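Local coordinates for protein UDP-N-acetylglucosamine 3-dehydrogenase (Acidithiobacillus ferrooxidans, PDB 7BVJ) that catalyses the NAD(+)-dependent oxidation of the glucosamine 3-position of UDP-N-acetylglucosamine to a ketone, a step in the biosynthesis of lipid A, at residues V113-V122 / V286-V296; G135-R144 / H164-T173. All coordinates share one frame; numbering follows the deposited sequence.

Contact 1. Residues V113-V122 / V286-V296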
loop_
_atom_site.group_PDB
_atom_site.type_symbol
_atom_site.label_atom_id
_atom_site.label_comp_id
_atom_site.label_asym_id
_atom_site.label_seq_id
_atom_site.Cartn_x
_atom_site.Cartn_y
_atom_site.Cartn_z
ATOM N N VAL A 113 13.882 7.753 -8.858
ATOM C CA VAL A 113 13.206 7.267 -7.657
ATOM C C VAL A 113 11.981 6.479 -8.089
ATOM O O VAL A 113 11.167 6.951 -8.895
ATOM C CB VAL A 113 12.816 8.428 -6.724
ATOM C CG1 VAL A 113 11.850 7.946 -5.657
ATOM C CG2 VAL A 113 14.059 9.031 -6.074
ATOM N N LEU A 114 11.855 5.274 -7.563
ATOM C CA LEU A 114 10.739 4.389 -7.842
ATOM C C LEU A 114 10.069 4.097 -6.508
ATOM O O LEU A 114 10.679 3.488 -5.623
ATOM C CB LEU A 114 11.234 3.120 -8.532
ATOM C CG LEU A 114 10.342 1.911 -8.768
ATOM C CD1 LEU A 114 9.052 2.295 -9.500
ATOM C CD2 LEU A 114 11.141 0.897 -9.564
ATOM N N ALA A 115 8.839 4.570 -6.349
ATOM C CA ALA A 115 8.070 4.359 -5.137
ATOM C C ALA A 115 6.766 3.659 -5.490
ATOM O O ALA A 115 6.181 3.904 -6.553
ATOM C CB ALA A 115 7.803 5.677 -4.404
ATOM N N ILE A 116 6.333 2.765 -4.608
ATOM C CA ILE A 116 5.062 2.067 -4.740
ATOM C C ILE A 116 4.127 2.613 -3.669
ATOM O O ILE A 116 4.545 2.832 -2.527
ATOM C CB ILE A 116 5.230 0.537 -4.609
ATOM C CG1 ILE A 116 6.409 0.043 -5.446
ATOM C CG2 ILE A 116 3.965 -0.186 -5.061
ATOM C CD1 ILE A 116 6.359 0.466 -6.916
ATOM N N GLY A 117 2.866 2.830 -4.038
ATOM C CA GLY A 117 1.880 3.376 -3.124
ATOM C C GLY A 117 1.345 2.420 -2.070
ATOM O O GLY A 117 0.172 2.042 -2.103
ATOM N N HIS A 118 2.190 2.048 -1.104
ATOM C CA HIS A 118 1.778 1.185 -0.004
ATOM C C HIS A 118 1.465 2.063 1.202
ATOM O O HIS A 118 2.259 2.206 2.144
ATOM C CB HIS A 118 2.852 0.144 0.281
ATOM C CG HIS A 118 2.773 -1.033 -0.638
ATOM N ND1 HIS A 118 1.716 -1.913 -0.617
ATOM C CD2 HIS A 118 3.591 -1.448 -1.633
ATOM C CE1 HIS A 118 1.900 -2.843 -1.537
ATOM N NE2 HIS A 118 3.028 -2.580 -2.173
ATOM N N ILE A 119 0.243 2.604 1.174
ATOM C CA ILE A 119 -0.169 3.703 2.043
ATOM C C ILE A 119 -0.086 3.351 3.529
ATOM O O ILE A 119 0.236 4.220 4.353
ATOM C CB ILE A 119 -1.584 4.179 1.644
ATOM C CG1 ILE A 119 -1.916 5.519 2.315
ATOM C CG2 ILE A 119 -2.656 3.104 1.941
ATOM C CD1 ILE A 119 -2.877 6.399 1.527
ATOM N N LYS A 120 -0.321 2.090 3.905
ATOM C CA LYS A 120 -0.421 1.619 5.315
ATOM C C LYS A 120 0.904 1.821 6.046
ATOM O O LYS A 120 0.902 1.833 7.208
ATOM C CB LYS A 120 -0.830 0.147 5.335
ATOM C CG LYS A 120 -2.191 -0.198 5.882
ATOM C CD LYS A 120 -3.311 0.076 4.955
ATOM C CE LYS A 120 -4.133 1.242 5.453
ATOM N NZ LYS A 120 -5.089 1.685 4.427
ATOM N N ARG A 121 1.990 1.954 5.318
ATOM C CA ARG A 121 3.272 2.205 5.955
ATOM C C ARG A 121 3.305 3.563 6.634
ATOM O O ARG A 121 4.045 3.731 7.609
ATOM C CB ARG A 121 4.409 2.129 4.945
ATOM C CG ARG A 121 4.677 0.771 4.352
ATOM C CD ARG A 121 5.991 0.772 3.631
ATOM N NE ARG A 121 6.370 -0.556 3.153
ATOM C CZ ARG A 121 7.627 -0.919 2.939
ATOM N NH1 ARG A 121 8.596 -0.047 3.149
ATOM N NH2 ARG A 121 7.916 -2.132 2.511
ATOM N N VAL A 122 2.552 4.549 6.132
ATOM C CA VAL A 122 2.577 5.885 6.727
ATOM C C VAL A 122 1.406 6.096 7.682
ATOM O O VAL A 122 1.224 7.202 8.206
ATOM C CB VAL A 122 2.651 7.000 5.653
ATOM C CG1 VAL A 122 3.769 6.737 4.646
ATOM C CG2 VAL A 122 1.339 7.188 4.935
ATOM N N VAL A 286 13.039 6.351 -0.072
ATOM C CA VAL A 286 11.609 6.583 -0.073
ATOM C C VAL A 286 10.914 5.564 0.833
ATOM O O VAL A 286 11.460 4.513 1.158
ATOM C CB VAL A 286 11.107 6.525 -1.530
ATOM C CG1 VAL A 286 10.914 5.063 -1.991
ATOM C CG2 VAL A 286 9.877 7.371 -1.729
ATOM N N PHE A 287 9.690 5.892 1.268
ATOM C CA PHE A 287 9.003 5.062 2.262
ATOM C C PHE A 287 8.779 3.627 1.773
ATOM O O PHE A 287 8.786 2.687 2.584
ATOM C CB PHE A 287 7.657 5.682 2.635
ATOM C CG PHE A 287 6.630 5.504 1.564
ATOM C CD1 PHE A 287 6.650 6.320 0.431
ATOM C CD2 PHE A 287 5.693 4.480 1.637
ATOM C CE1 PHE A 287 5.736 6.136 -0.580
ATOM C CE2 PHE A 287 4.774 4.293 0.620
ATOM C CZ PHE A 287 4.804 5.118 -0.489
ATOM N N CYS A 288 8.553 3.428 0.471
ATOM C CA CYS A 288 8.438 2.074 -0.067
ATOM C C CYS A 288 8.937 2.105 -1.500
ATOM O O CYS A 288 8.281 2.706 -2.362
ATOM C CB CYS A 288 7.002 1.559 0.006
ATOM S SG CYS A 288 6.757 -0.068 -0.747
ATOM N N ASP A 289 10.071 1.447 -1.764
ATOM C CA ASP A 289 10.646 1.514 -3.099
ATOM C C ASP A 289 10.229 0.304 -3.933
ATOM O O ASP A 289 9.464 -0.552 -3.484
ATOM C CB ASP A 289 12.167 1.680 -3.023
ATOM C CG ASP A 289 12.910 0.412 -2.582
ATOM O OD1 ASP A 289 12.300 -0.665 -2.388
ATOM O OD2 ASP A 289 14.146 0.511 -2.431
ATOM N N GLY A 290 10.748 0.242 -5.167
ATOM C CA GLY A 290 10.418 -0.860 -6.058
ATOM C C GLY A 290 10.769 -2.220 -5.481
ATOM O O GLY A 290 10.018 -3.188 -5.645
ATOM N N VAL A 291 11.908 -2.306 -4.782
ATOM C CA VAL A 291 12.373 -3.575 -4.218
ATOM C C VAL A 291 11.369 -4.107 -3.205
ATOM O O VAL A 291 10.953 -5.273 -3.268
ATOM C CB VAL A 291 13.773 -3.401 -3.604
ATOM C CG1 VAL A 291 14.184 -4.655 -2.863
ATOM C CG2 VAL A 291 14.783 -3.061 -4.701
ATOM N N ALA A 292 10.923 -3.244 -2.294
ATOM C CA ALA A 292 9.917 -3.635 -1.318
ATOM C C ALA A 292 8.580 -3.965 -1.982
ATOM O O ALA A 292 7.883 -4.914 -1.573
ATOM C CB ALA A 292 9.739 -2.515 -0.299
ATOM N N GLY A 293 8.191 -3.168 -2.988
ATOM C CA GLY A 293 6.960 -3.452 -3.703
ATOM C C GLY A 293 6.968 -4.843 -4.301
ATOM O O GLY A 293 6.004 -5.596 -4.163
ATOM N N ARG A 294 8.089 -5.217 -4.925
ATOM C CA ARG A 294 8.226 -6.541 -5.525
ATOM C C ARG A 294 8.251 -7.635 -4.460
ATOM O O ARG A 294 7.678 -8.709 -4.665
ATOM C CB ARG A 294 9.491 -6.589 -6.392
ATOM C CG ARG A 294 9.698 -7.887 -7.145
ATOM C CD ARG A 294 10.868 -8.705 -6.597
ATOM N NE ARG A 294 11.314 -9.723 -7.548
ATOM C CZ ARG A 294 11.092 -11.029 -7.426
ATOM N NH1 ARG A 294 10.437 -11.500 -6.372
ATOM N NH2 ARG A 294 11.534 -11.871 -8.356
ATOM N N ARG A 295 8.924 -7.391 -3.328
ATOM C CA ARG A 295 8.907 -8.347 -2.215
ATOM C C ARG A 295 7.480 -8.704 -1.827
ATOM O O ARG A 295 7.098 -9.891 -1.777
ATOM C CB ARG A 295 9.650 -7.763 -0.998
ATOM C CG ARG A 295 11.141 -8.084 -0.915
ATOM C CD ARG A 295 11.681 -8.097 0.542
ATOM N NE ARG A 295 10.727 -7.499 1.472
ATOM C CZ ARG A 295 10.702 -6.211 1.805
ATOM N NH1 ARG A 295 11.607 -5.376 1.296
ATOM N NH2 ARG A 295 9.773 -5.754 2.646
ATOM N N VAL A 296 6.672 -7.684 -1.532
ATOM C CA VAL A 296 5.270 -7.962 -1.114
ATOM C C VAL A 296 4.485 -8.554 -2.287
ATOM O O VAL A 296 3.630 -9.347 -2.021
ATOM C CB VAL A 296 4.544 -6.801 -0.405
ATOM C CG1 VAL A 296 4.371 -5.562 -1.231
ATOM C CG2 VAL A 296 3.230 -7.255 0.168
HETATM O O HOH W 1 3.271 -4.123 -4.522
#
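Ile116 N donates to Cys288 O at 3.0 Å in a nearly straight bond (162°), and this is the firm backbone link between strand 114-117 and the turn that leads into helix 290-296. Next to it the Cys288 sulfur is wedged between two side chains. With SG anti to the backbone N (chi1 176°), it lies over the centre of one face of the Arg121 guanidinium, 3.8 Å above the plane, and at the same time meets the edge of the His118 ring, 3.6 Å from CD2. Arg121 runs extended from CG to NE past CB of Cys288, and its NH1 makes a weak, bent bond to Phe287 O. The ring of Phe287 packs against the backbone where strand 114-117 gives way to the 3-10 turn, its CZ 3.1 Å from Ile116 O and its edge toward His118 N. Strand 114-117 is the last strand of the parallel Rossmann sheet, bonded on its other side to strand 86-90, so the 286-296 segment closes the rim of the NAD-binding domain while the chain turns away after Gly117, the centre of an inverse gamma turn. Ile116 CG1 packs 3.9 Å from Gly293 CA, and Leu114 CG 3.9 Å from Gly290 CA, each glycine offering no side chain there. Further along the helix, Val296 CG1 comes to 3.4 Å from His118 NE2, which also contacts a water that donates to Gly293 O. The helix start is fixed by Asp289 at the N-cap, whose OD1 accepts from Ala292 N at 2.9 Å. In the second shell, Asp167 of helix 157-173 forms a salt bridge with Arg121 NE, and Asp275 of helix 268-282 accepts from Phe287 N.

Contact 2. Residues G135-R144 / H164-T173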
loop_
_atom_site.group_PDB
_atom_site.type_symbol
_atom_site.label_atom_id
_atom_site.label_comp_id
_atom_site.label_asym_id
_atom_site.label_seq_id
_atom_site.Cartn_x
_atom_site.Cartn_y
_atom_site.Cartn_z
ATOM N N GLY A 135 11.558 -4.136 17.774
ATOM C CA GLY A 135 12.080 -5.311 17.111
ATOM C C GLY A 135 11.007 -6.008 16.293
ATOM O O GLY A 135 9.842 -5.605 16.240
ATOM N N ALA A 136 11.430 -7.077 15.632
ATOM C CA ALA A 136 10.521 -7.872 14.828
ATOM C C ALA A 136 9.458 -8.521 15.709
ATOM O O ALA A 136 9.800 -9.231 16.669
ATOM C CB ALA A 136 11.294 -8.952 14.062
ATOM N N PRO A 137 8.172 -8.316 15.425
ATOM C CA PRO A 137 7.141 -9.069 16.147
ATOM C C PRO A 137 7.312 -10.559 15.923
ATOM O O PRO A 137 7.837 -10.996 14.897
ATOM C CB PRO A 137 5.830 -8.572 15.530
ATOM C CG PRO A 137 6.230 -7.891 14.255
ATOM C CD PRO A 137 7.588 -7.346 14.484
ATOM N N ARG A 138 6.848 -11.334 16.898
ATOM C CA ARG A 138 6.873 -12.783 16.792
ATOM C C ARG A 138 5.607 -13.325 16.148
ATOM O O ARG A 138 5.665 -14.355 15.464
ATOM C CB ARG A 138 7.062 -13.416 18.174
ATOM C CG ARG A 138 8.116 -12.730 19.037
ATOM C CD ARG A 138 9.463 -12.751 18.347
ATOM N NE ARG A 138 10.579 -12.651 19.278
ATOM C CZ ARG A 138 11.849 -12.707 18.902
ATOM N NH1 ARG A 138 12.147 -12.847 17.613
ATOM N NH2 ARG A 138 12.819 -12.624 19.803
ATOM N N TYR A 139 4.472 -12.651 16.341
ATOM C CA TYR A 139 3.221 -13.071 15.714
ATOM C C TYR A 139 2.408 -11.851 15.290
ATOM O O TYR A 139 2.324 -10.874 16.037
ATOM C CB TYR A 139 2.429 -13.953 16.693
ATOM C CG TYR A 139 1.064 -14.429 16.236
ATOM C CD1 TYR A 139 0.911 -15.199 15.094
ATOM C CD2 TYR A 139 -0.066 -14.135 16.980
ATOM C CE1 TYR A 139 -0.341 -15.631 14.685
ATOM C CE2 TYR A 139 -1.305 -14.558 16.592
ATOM C CZ TYR A 139 -1.446 -15.312 15.443
ATOM O OH TYR A 139 -2.706 -15.744 15.077
ATOM N N LEU A 140 1.816 -11.893 14.087
ATOM C CA LEU A 140 0.874 -10.859 13.651
ATOM C C LEU A 140 -0.442 -11.506 13.209
ATOM O O LEU A 140 -0.444 -12.508 12.489
ATOM C CB LEU A 140 1.407 -10.002 12.486
ATOM C CG LEU A 140 2.823 -9.462 12.421
ATOM C CD1 LEU A 140 3.744 -10.540 11.882
ATOM C CD2 LEU A 140 2.877 -8.241 11.519
ATOM N N GLU A 141 -1.556 -10.909 13.639
ATOM C CA GLU A 141 -2.903 -11.374 13.347
ATOM C C GLU A 141 -3.673 -10.177 12.807
ATOM O O GLU A 141 -3.812 -9.174 13.508
ATOM C CB GLU A 141 -3.561 -11.895 14.622
ATOM C CG GLU A 141 -4.426 -13.085 14.468
ATOM C CD GLU A 141 -4.833 -13.662 15.816
ATOM O OE1 GLU A 141 -5.285 -12.893 16.694
ATOM O OE2 GLU A 141 -4.695 -14.888 15.992
ATOM N N ALA A 142 -4.183 -10.259 11.581
ATOM C CA ALA A 142 -4.812 -9.074 11.000
ATOM C C ALA A 142 -6.109 -9.429 10.288
ATOM O O ALA A 142 -6.282 -10.549 9.789
ATOM C CB ALA A 142 -3.860 -8.320 10.033
ATOM N N GLU A 143 -7.021 -8.446 10.258
ATOM C CA GLU A 143 -8.291 -8.536 9.537
ATOM C C GLU A 143 -8.512 -7.280 8.698
ATOM O O GLU A 143 -8.455 -6.159 9.221
ATOM C CB GLU A 143 -9.480 -8.727 10.491
ATOM C CG GLU A 143 -9.356 -9.906 11.425
ATOM C CD GLU A 143 -10.293 -9.792 12.605
ATOM O OE1 GLU A 143 -11.458 -10.252 12.490
ATOM O OE2 GLU A 143 -9.861 -9.230 13.637
ATOM N N ARG A 144 -8.776 -7.467 7.405
ATOM C CA ARG A 144 -9.141 -6.372 6.504
ATOM C C ARG A 144 -10.426 -6.781 5.787
ATOM O O ARG A 144 -10.390 -7.517 4.798
ATOM C CB ARG A 144 -8.024 -6.071 5.519
ATOM C CG ARG A 144 -8.068 -4.681 4.939
ATOM C CD ARG A 144 -6.701 -4.293 4.368
ATOM N NE ARG A 144 -5.701 -4.060 5.412
ATOM C CZ ARG A 144 -5.432 -2.869 5.950
ATOM N NH1 ARG A 144 -6.099 -1.787 5.547
ATOM N NH2 ARG A 144 -4.495 -2.757 6.888
ATOM N N HIS A 164 -1.859 -5.205 1.923
ATOM C CA HIS A 164 -1.505 -4.216 2.947
ATOM C C HIS A 164 -0.822 -4.872 4.133
ATOM O O HIS A 164 0.270 -4.462 4.557
ATOM C CB HIS A 164 -2.751 -3.479 3.438
ATOM C CG HIS A 164 -3.337 -2.540 2.430
ATOM N ND1 HIS A 164 -2.608 -1.520 1.855
ATOM C CD2 HIS A 164 -4.578 -2.468 1.891
ATOM C CE1 HIS A 164 -3.377 -0.855 1.013
ATOM N NE2 HIS A 164 -4.575 -1.412 1.012
ATOM N N ASP A 165 -1.467 -5.892 4.694
ATOM C CA ASP A 165 -0.939 -6.521 5.891
ATOM C C ASP A 165 0.201 -7.474 5.574
ATOM O O ASP A 165 1.112 -7.625 6.392
ATOM C CB ASP A 165 -2.077 -7.210 6.633
ATOM C CG ASP A 165 -3.214 -6.245 6.926
ATOM O OD1 ASP A 165 -2.927 -5.182 7.514
ATOM O OD2 ASP A 165 -4.372 -6.522 6.531
ATOM N N LEU A 166 0.209 -8.075 4.386
ATOM C CA LEU A 166 1.416 -8.768 3.949
ATOM C C LEU A 166 2.613 -7.821 3.941
ATOM O O LEU A 166 3.693 -8.166 4.444
ATOM C CB LEU A 166 1.195 -9.394 2.573
ATOM C CG LEU A 166 0.233 -10.600 2.569
ATOM C CD1 LEU A 166 -0.321 -10.914 1.159
ATOM C CD2 LEU A 166 0.900 -11.849 3.177
ATOM N N ASP A 167 2.431 -6.604 3.408
ATOM C CA ASP A 167 3.531 -5.652 3.355
ATOM C C ASP A 167 3.960 -5.228 4.754
ATOM O O ASP A 167 5.157 -5.159 5.045
ATOM C CB ASP A 167 3.129 -4.436 2.527
ATOM C CG ASP A 167 4.203 -3.362 2.519
ATOM O OD1 ASP A 167 5.367 -3.685 2.171
ATOM O OD2 ASP A 167 3.878 -2.202 2.875
ATOM N N LEU A 168 2.988 -4.913 5.615
ATOM C CA LEU A 168 3.290 -4.547 6.991
ATOM C C LEU A 168 4.081 -5.645 7.682
ATOM O O LEU A 168 5.044 -5.371 8.403
ATOM C CB LEU A 168 1.999 -4.270 7.759
ATOM C CG LEU A 168 1.293 -2.962 7.396
ATOM C CD1 LEU A 168 -0.062 -2.823 8.113
ATOM C CD2 LEU A 168 2.222 -1.763 7.677
ATOM N N THR A 169 3.674 -6.894 7.469
ATOM C CA THR A 169 4.386 -8.041 8.007
ATOM C C THR A 169 5.840 -8.042 7.560
ATOM O O THR A 169 6.770 -8.144 8.383
ATOM C CB THR A 169 3.689 -9.310 7.532
ATOM O OG1 THR A 169 2.374 -9.404 8.123
ATOM C CG2 THR A 169 4.548 -10.514 7.855
ATOM N N LEU A 170 6.058 -7.946 6.243
ATOM C CA LEU A 170 7.433 -7.997 5.753
ATOM C C LEU A 170 8.252 -6.831 6.296
ATOM O O LEU A 170 9.444 -6.986 6.567
ATOM C CB LEU A 170 7.466 -8.023 4.224
ATOM C CG LEU A 170 6.921 -9.312 3.584
ATOM C CD1 LEU A 170 6.693 -9.120 2.099
ATOM C CD2 LEU A 170 7.829 -10.511 3.821
ATOM N N LEU A 171 7.623 -5.671 6.496
ATOM C CA LEU A 171 8.362 -4.491 6.936
ATOM C C LEU A 171 8.702 -4.563 8.421
ATOM O O LEU A 171 9.849 -4.344 8.815
ATOM C CB LEU A 171 7.560 -3.224 6.639
ATOM C CG LEU A 171 8.225 -1.900 7.013
ATOM C CD1 LEU A 171 9.303 -1.587 6.016
ATOM C CD2 LEU A 171 7.203 -0.793 7.068
ATOM N N LEU A 172 7.714 -4.860 9.256
ATOM C CA LEU A 172 7.952 -4.943 10.689
ATOM C C LEU A 172 8.921 -6.058 11.032
ATOM O O LEU A 172 9.702 -5.916 11.980
ATOM C CB LEU A 172 6.636 -5.149 11.433
ATOM C CG LEU A 172 5.650 -4.010 11.203
ATOM C CD1 LEU A 172 4.389 -4.234 12.006
ATOM C CD2 LEU A 172 6.296 -2.675 11.559
ATOM N N THR A 173 8.905 -7.163 10.278
ATOM C CA THR A 173 9.824 -8.249 10.593
ATOM C C THR A 173 11.174 -8.124 9.905
ATOM O O THR A 173 12.192 -8.561 10.460
ATOM C CB THR A 173 9.209 -9.600 10.220
ATOM O OG1 THR A 173 8.829 -9.581 8.832
ATOM C CG2 THR A 173 7.987 -9.906 11.119
HETATM O O HOH W 2 -5.784 -4.534 8.546
#
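Asp165 OD1 takes NH2 of Arg144 and has a water within hydrogen-bonding reach, which also approaches Glu143 O and so lies between helix and strand. NE of Arg144 donates to OD2, completing a side-on salt bridge with both bonds at 3.0 Å and nearly straight (172°). The carboxylate oxygens lie almost in the guanidinium plane, but the two flat groups are turned 36° against each other: OD1 is met on its syn side, though tilted out of the carboxylate plane, and OD2 from farther above it. A bend at chi3 brings the guanidinium round to the helix, where CB of His164 covers one face, 3.5 Å above the plane and offset toward the rim. Ala142 CB lies over one face of the carboxylate, 3.8 Å from Asp165 CG, while Arg144 NE approaches from the other side; the Asp165 side chain also touches Met222 of strand 219-225. One turn on, Thr169 OG1 donates to Asp165 O at 2.8 Å, from the face of that carbonyl opposite Thr169 N. Both branches of Leu140 rest on this threonine, CD2 against OG1 and CD1 against CG2. At the end of the helix the Pro137 ring crosses Leu172 at about a right angle, CD resting 3.9 Å from its CB, and Ala136 CB touches Thr173 O. Segments 139-144 and 164-173 run nearly antiparallel, at 159°, their axes 9.6 Å apart. A helix lying along one face of a mixed, largely antiparallel sheet, here with alternate residues Leu140, Ala142 and Arg144 turned toward it, fits the C-terminal domain of the Gfo/Idh/MocA family, and the end of this packing reaches His164, which with the neighbouring Lys91 is one of two residues suggested as the catalytic base.

Overall arrangement
Both contacts are buried, but contact 1 lies nearer the centre of the chain and joins the last strand of the Rossmann sheet to helix 290-312, whereas contact 2 lies within the C-terminal domain, between its mixed sheet and helix 157-173. Contact 1 combines backbone bonding with a sulfur wedged among side chains; contact 2 has no backbone bond across it and relies on a salt bridge at one end and apolar packing at the other, where it becomes more exposed. Helix 157-173 connects them: Asp167 pairs with Arg121 and packs against Val296. Separately, Lys120 touches Arg144 of strand 139-147. Residues 113-122 thus meet both segments of contact 2 directly.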